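Carboxypeptidase A (Helicoverpa armigera, PDB 1JQG) probably acts as a zinc-dependent metallocarboxypeptidase of the M14 family, removing residues from the C-terminus of peptide chains. Local coordinates at residues M299-L313 / A374-Y386. Numbering follows the deposited sequence.
Sequences MALYLDIHSFGSMIL and AAPFSYTYELPAY. With ZN (zinc ion), chain B.
Strand 377-383 runs parallel to strand 299-307 at 28° and antiparallel to 311-313, joined to both by backbone hydrogen bonds. It thus lies between them in the mixed central sheet of the M14 zinc carboxypeptidase fold. Ser310 and Met311 both face Glu382 in a G1 beta bulge, where Met311 N donates to Glu382 O at 3.0 Å. On one face, Ile312 CG1 sits over the centre of the Tyr381 ring in a CH-pi contact. CG anti to the carbonyl carbon (chi1 -55°) carries the Tyr379 ring to Leu301 CD1, which meets its edge in plane, 3.8 Å from Tyr379 CD1. Ile312 CG2 lies 3.7 Å from Tyr379 CD2, and the Tyr379 OH hydrogen-bonds to Leu328 O. Replacing Tyr379 with alanine would probably open a gap beside Leu301 and Ile312 and leave Leu328 O without this donor. The other face carries the metal site. His306 ND1 binds zinc at 2.4 Å, with His181, Glu184 and a water completing the site. Glu382, the predicted proton donor/acceptor, places OE2 3.4 Å from His306 CB, its carboxylate 20° from the imidazole plane. In its ring plane, His306 NE2 donates to Asp304 OD2 (2.8 Å) from above the carboxylate plane.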
# COMPACT_ATOMS: atom_id res chain seq x y z
N MET A 299 2.08 21.23 1.85
CA MET A 299 1.59 19.88 2.10
C MET A 299 1.41 19.61 3.60
O MET A 299 2.41 19.64 4.33
CB MET A 299 2.55 18.81 1.55
CG MET A 299 1.91 17.42 1.54
SD MET A 299 2.86 16.15 0.74
CE MET A 299 2.75 16.68 -0.99
N ALA A 300 0.15 19.39 4.00
CA ALA A 300 -0.12 19.16 5.43
C ALA A 300 -0.14 17.67 5.79
O ALA A 300 0.24 17.35 6.92
CB ALA A 300 -1.42 19.80 5.88
N LEU A 301 -0.58 16.82 4.88
CA LEU A 301 -0.73 15.40 5.21
C LEU A 301 -0.40 14.53 3.97
O LEU A 301 -0.78 14.92 2.84
CB LEU A 301 -2.16 15.06 5.65
CG LEU A 301 -2.48 13.63 6.03
CD1 LEU A 301 -1.68 13.06 7.20
CD2 LEU A 301 -3.98 13.51 6.36
N TYR A 302 0.33 13.46 4.25
CA TYR A 302 0.70 12.51 3.22
C TYR A 302 0.35 11.09 3.65
O TYR A 302 0.78 10.67 4.73
CB TYR A 302 2.21 12.60 2.92
CG TYR A 302 2.72 11.60 1.92
CD1 TYR A 302 2.72 11.88 0.57
CD2 TYR A 302 3.22 10.35 2.33
CE1 TYR A 302 3.20 11.01 -0.39
CE2 TYR A 302 3.72 9.45 1.38
CZ TYR A 302 3.71 9.80 0.02
OH TYR A 302 4.17 8.89 -0.86
N LEU A 303 -0.36 10.37 2.79
CA LEU A 303 -0.81 9.03 3.11
C LEU A 303 -0.40 8.02 2.04
O LEU A 303 -0.78 8.10 0.88
CB LEU A 303 -2.33 8.99 3.36
CG LEU A 303 -2.88 9.90 4.45
CD1 LEU A 303 -4.40 9.84 4.54
CD2 LEU A 303 -2.28 9.58 5.82
N ASP A 304 0.36 7.02 2.43
CA ASP A 304 0.75 5.91 1.56
C ASP A 304 -0.07 4.70 1.98
O ASP A 304 0.22 4.07 3.01
CB ASP A 304 2.26 5.65 1.71
CG ASP A 304 2.78 4.63 0.72
OD1 ASP A 304 2.09 4.28 -0.26
OD2 ASP A 304 3.93 4.16 0.92
N ILE A 305 -1.09 4.40 1.19
CA ILE A 305 -2.02 3.33 1.52
C ILE A 305 -1.55 1.96 1.07
O ILE A 305 -1.53 1.63 -0.11
CB ILE A 305 -3.45 3.64 0.98
CG1 ILE A 305 -3.90 5.00 1.60
CG2 ILE A 305 -4.46 2.57 1.36
CD1 ILE A 305 -5.23 5.52 1.11
N HIS A 306 -1.30 1.10 2.05
CA HIS A 306 -0.93 -0.27 1.81
C HIS A 306 -1.96 -1.23 2.43
O HIS A 306 -2.94 -0.89 3.04
CB HIS A 306 0.44 -0.62 2.45
CG HIS A 306 1.57 0.11 1.81
ND1 HIS A 306 2.42 -0.43 0.91
CD2 HIS A 306 2.05 1.39 1.88
CE1 HIS A 306 3.38 0.30 0.47
NE2 HIS A 306 3.14 1.46 1.05
N SER A 307 -1.70 -2.50 2.15
CA SER A 307 -2.37 -3.63 2.62
C SER A 307 -1.39 -4.84 2.84
O SER A 307 -0.30 -4.82 2.27
CB SER A 307 -3.52 -4.24 1.81
OG SER A 307 -3.05 -5.03 0.73
N PHE A 308 -1.05 -5.38 4.00
CA PHE A 308 -2.12 -5.87 4.85
C PHE A 308 -1.82 -5.76 6.34
O PHE A 308 -0.60 -5.90 6.68
CB PHE A 308 -2.90 -7.11 4.42
CG PHE A 308 -2.19 -8.37 4.80
CD1 PHE A 308 -2.41 -8.91 6.05
CD2 PHE A 308 -1.29 -9.02 3.97
CE1 PHE A 308 -1.78 -10.06 6.48
CE2 PHE A 308 -0.65 -10.17 4.38
CZ PHE A 308 -0.90 -10.70 5.63
N GLY A 309 -2.61 -5.46 7.41
CA GLY A 309 -2.25 -5.34 8.79
C GLY A 309 -3.19 -4.67 9.80
O GLY A 309 -3.10 -4.83 11.03
N SER A 310 -4.02 -3.75 9.32
CA SER A 310 -4.94 -2.99 10.16
C SER A 310 -4.14 -2.13 11.15
O SER A 310 -4.31 -2.12 12.38
CB SER A 310 -5.94 -3.86 10.91
OG SER A 310 -6.73 -4.62 10.00
N MET A 311 -3.27 -1.31 10.60
CA MET A 311 -2.43 -0.43 11.38
C MET A 311 -2.11 0.87 10.67
O MET A 311 -2.19 0.96 9.45
CB MET A 311 -1.07 -1.06 11.77
CG MET A 311 -0.49 -2.02 10.77
SD MET A 311 0.84 -3.10 11.29
CE MET A 311 0.07 -4.57 11.87
N ILE A 312 -1.89 1.92 11.45
CA ILE A 312 -1.44 3.21 10.93
C ILE A 312 -0.07 3.50 11.50
O ILE A 312 -0.02 3.59 12.72
CB ILE A 312 -2.43 4.32 11.37
CG1 ILE A 312 -3.81 4.10 10.72
CG2 ILE A 312 -2.03 5.74 11.06
CD1 ILE A 312 -4.91 4.90 11.35
N LEU A 313 0.98 3.49 10.65
CA LEU A 313 2.36 3.66 11.14
C LEU A 313 2.95 5.00 10.70
O LEU A 313 2.45 5.65 9.77
CB LEU A 313 3.30 2.57 10.59
CG LEU A 313 2.87 1.12 10.85
CD1 LEU A 313 2.38 0.87 12.27
CD2 LEU A 313 1.73 0.67 9.93
N ALA A 374 8.57 17.40 3.26
CA ALA A 374 7.33 18.15 3.06
C ALA A 374 6.36 18.09 4.21
O ALA A 374 6.22 19.07 4.91
CB ALA A 374 6.62 17.67 1.78
N ALA A 375 5.57 17.03 4.32
CA ALA A 375 4.44 16.98 5.26
C ALA A 375 4.95 16.83 6.68
O ALA A 375 5.71 15.91 7.03
CB ALA A 375 3.53 15.83 4.84
N PRO A 376 4.38 17.62 7.60
CA PRO A 376 4.64 17.52 9.02
C PRO A 376 4.00 16.27 9.59
O PRO A 376 4.29 15.81 10.68
CB PRO A 376 4.04 18.79 9.60
CG PRO A 376 3.83 19.70 8.45
CD PRO A 376 3.53 18.79 7.29
N PHE A 377 2.98 15.76 8.89
CA PHE A 377 2.24 14.57 9.27
C PHE A 377 2.23 13.61 8.09
O PHE A 377 1.77 13.97 6.99
CB PHE A 377 0.81 14.94 9.68
CG PHE A 377 0.75 15.97 10.77
CD1 PHE A 377 0.55 17.31 10.47
CD2 PHE A 377 0.95 15.63 12.09
CE1 PHE A 377 0.50 18.27 11.45
CE2 PHE A 377 0.91 16.59 13.09
CZ PHE A 377 0.68 17.90 12.77
N SER A 378 2.74 12.40 8.28
CA SER A 378 2.84 11.43 7.19
C SER A 378 2.70 10.02 7.75
O SER A 378 3.33 9.51 8.65
CB SER A 378 4.14 11.63 6.43
OG SER A 378 4.30 10.77 5.33
N TYR A 379 1.75 9.27 7.22
CA TYR A 379 1.48 7.91 7.64
C TYR A 379 1.55 6.92 6.47
O TYR A 379 1.29 7.25 5.28
CB TYR A 379 0.11 7.85 8.35
CG TYR A 379 -0.00 8.84 9.51
CD1 TYR A 379 -0.52 10.12 9.25
CD2 TYR A 379 0.39 8.53 10.81
CE1 TYR A 379 -0.62 11.04 10.26
CE2 TYR A 379 0.23 9.47 11.82
CZ TYR A 379 -0.25 10.72 11.54
OH TYR A 379 -0.38 11.69 12.50
N THR A 380 1.73 5.67 6.81
CA THR A 380 1.61 4.54 5.91
C THR A 380 0.47 3.65 6.41
O THR A 380 0.57 3.12 7.51
CB THR A 380 2.93 3.78 5.80
OG1 THR A 380 2.57 2.44 5.36
CG2 THR A 380 3.68 3.61 7.12
N TYR A 381 -0.64 3.63 5.69
CA TYR A 381 -1.81 2.86 6.06
C TYR A 381 -1.64 1.40 5.70
O TYR A 381 -1.08 1.04 4.68
CB TYR A 381 -3.08 3.37 5.38
CG TYR A 381 -3.89 4.39 6.14
CD1 TYR A 381 -3.37 5.60 6.54
CD2 TYR A 381 -5.20 4.14 6.46
CE1 TYR A 381 -4.12 6.53 7.24
CE2 TYR A 381 -5.98 5.05 7.15
CZ TYR A 381 -5.44 6.24 7.54
OH TYR A 381 -6.18 7.20 8.20
N GLU A 382 -2.11 0.54 6.58
CA GLU A 382 -2.13 -0.90 6.35
C GLU A 382 -3.58 -1.32 6.50
O GLU A 382 -3.96 -1.50 7.64
CB GLU A 382 -1.22 -1.64 7.34
CG GLU A 382 0.26 -1.30 7.21
CD GLU A 382 0.88 -1.91 5.95
OE1 GLU A 382 0.33 -2.93 5.50
OE2 GLU A 382 1.90 -1.40 5.42
N LEU A 383 -4.32 -1.40 5.43
CA LEU A 383 -5.69 -1.85 5.41
C LEU A 383 -5.93 -3.28 5.89
O LEU A 383 -5.00 -4.05 5.97
CB LEU A 383 -6.22 -1.76 3.95
CG LEU A 383 -6.26 -0.36 3.36
CD1 LEU A 383 -7.12 -0.36 2.08
CD2 LEU A 383 -6.75 0.63 4.38
N PRO A 384 -7.11 -3.57 6.39
CA PRO A 384 -7.47 -4.83 6.99
C PRO A 384 -7.40 -5.95 5.98
O PRO A 384 -7.78 -5.84 4.81
CB PRO A 384 -8.91 -4.61 7.49
CG PRO A 384 -9.05 -3.13 7.68
CD PRO A 384 -8.23 -2.56 6.57
N ALA A 385 -6.97 -7.12 6.43
CA ALA A 385 -7.03 -8.34 5.65
C ALA A 385 -8.41 -8.94 5.91
O ALA A 385 -8.63 -9.48 6.99
CB ALA A 385 -5.97 -9.30 6.15
N TYR A 386 -9.34 -8.86 4.98
CA TYR A 386 -10.65 -9.45 5.12
C TYR A 386 -10.67 -10.97 4.95
O TYR A 386 -10.25 -11.54 3.96
CB TYR A 386 -11.63 -8.80 4.14
CG TYR A 386 -13.04 -9.35 4.24
CD1 TYR A 386 -13.61 -10.21 3.32
CD2 TYR A 386 -13.81 -8.97 5.34
CE1 TYR A 386 -14.90 -10.67 3.46
CE2 TYR A 386 -15.11 -9.43 5.49
CZ TYR A 386 -15.64 -10.28 4.55
OH TYR A 386 -16.92 -10.76 4.66
ZN ZN B . 3.07 -2.70 0.92
O HOH W 1 3.99 -3.35 3.09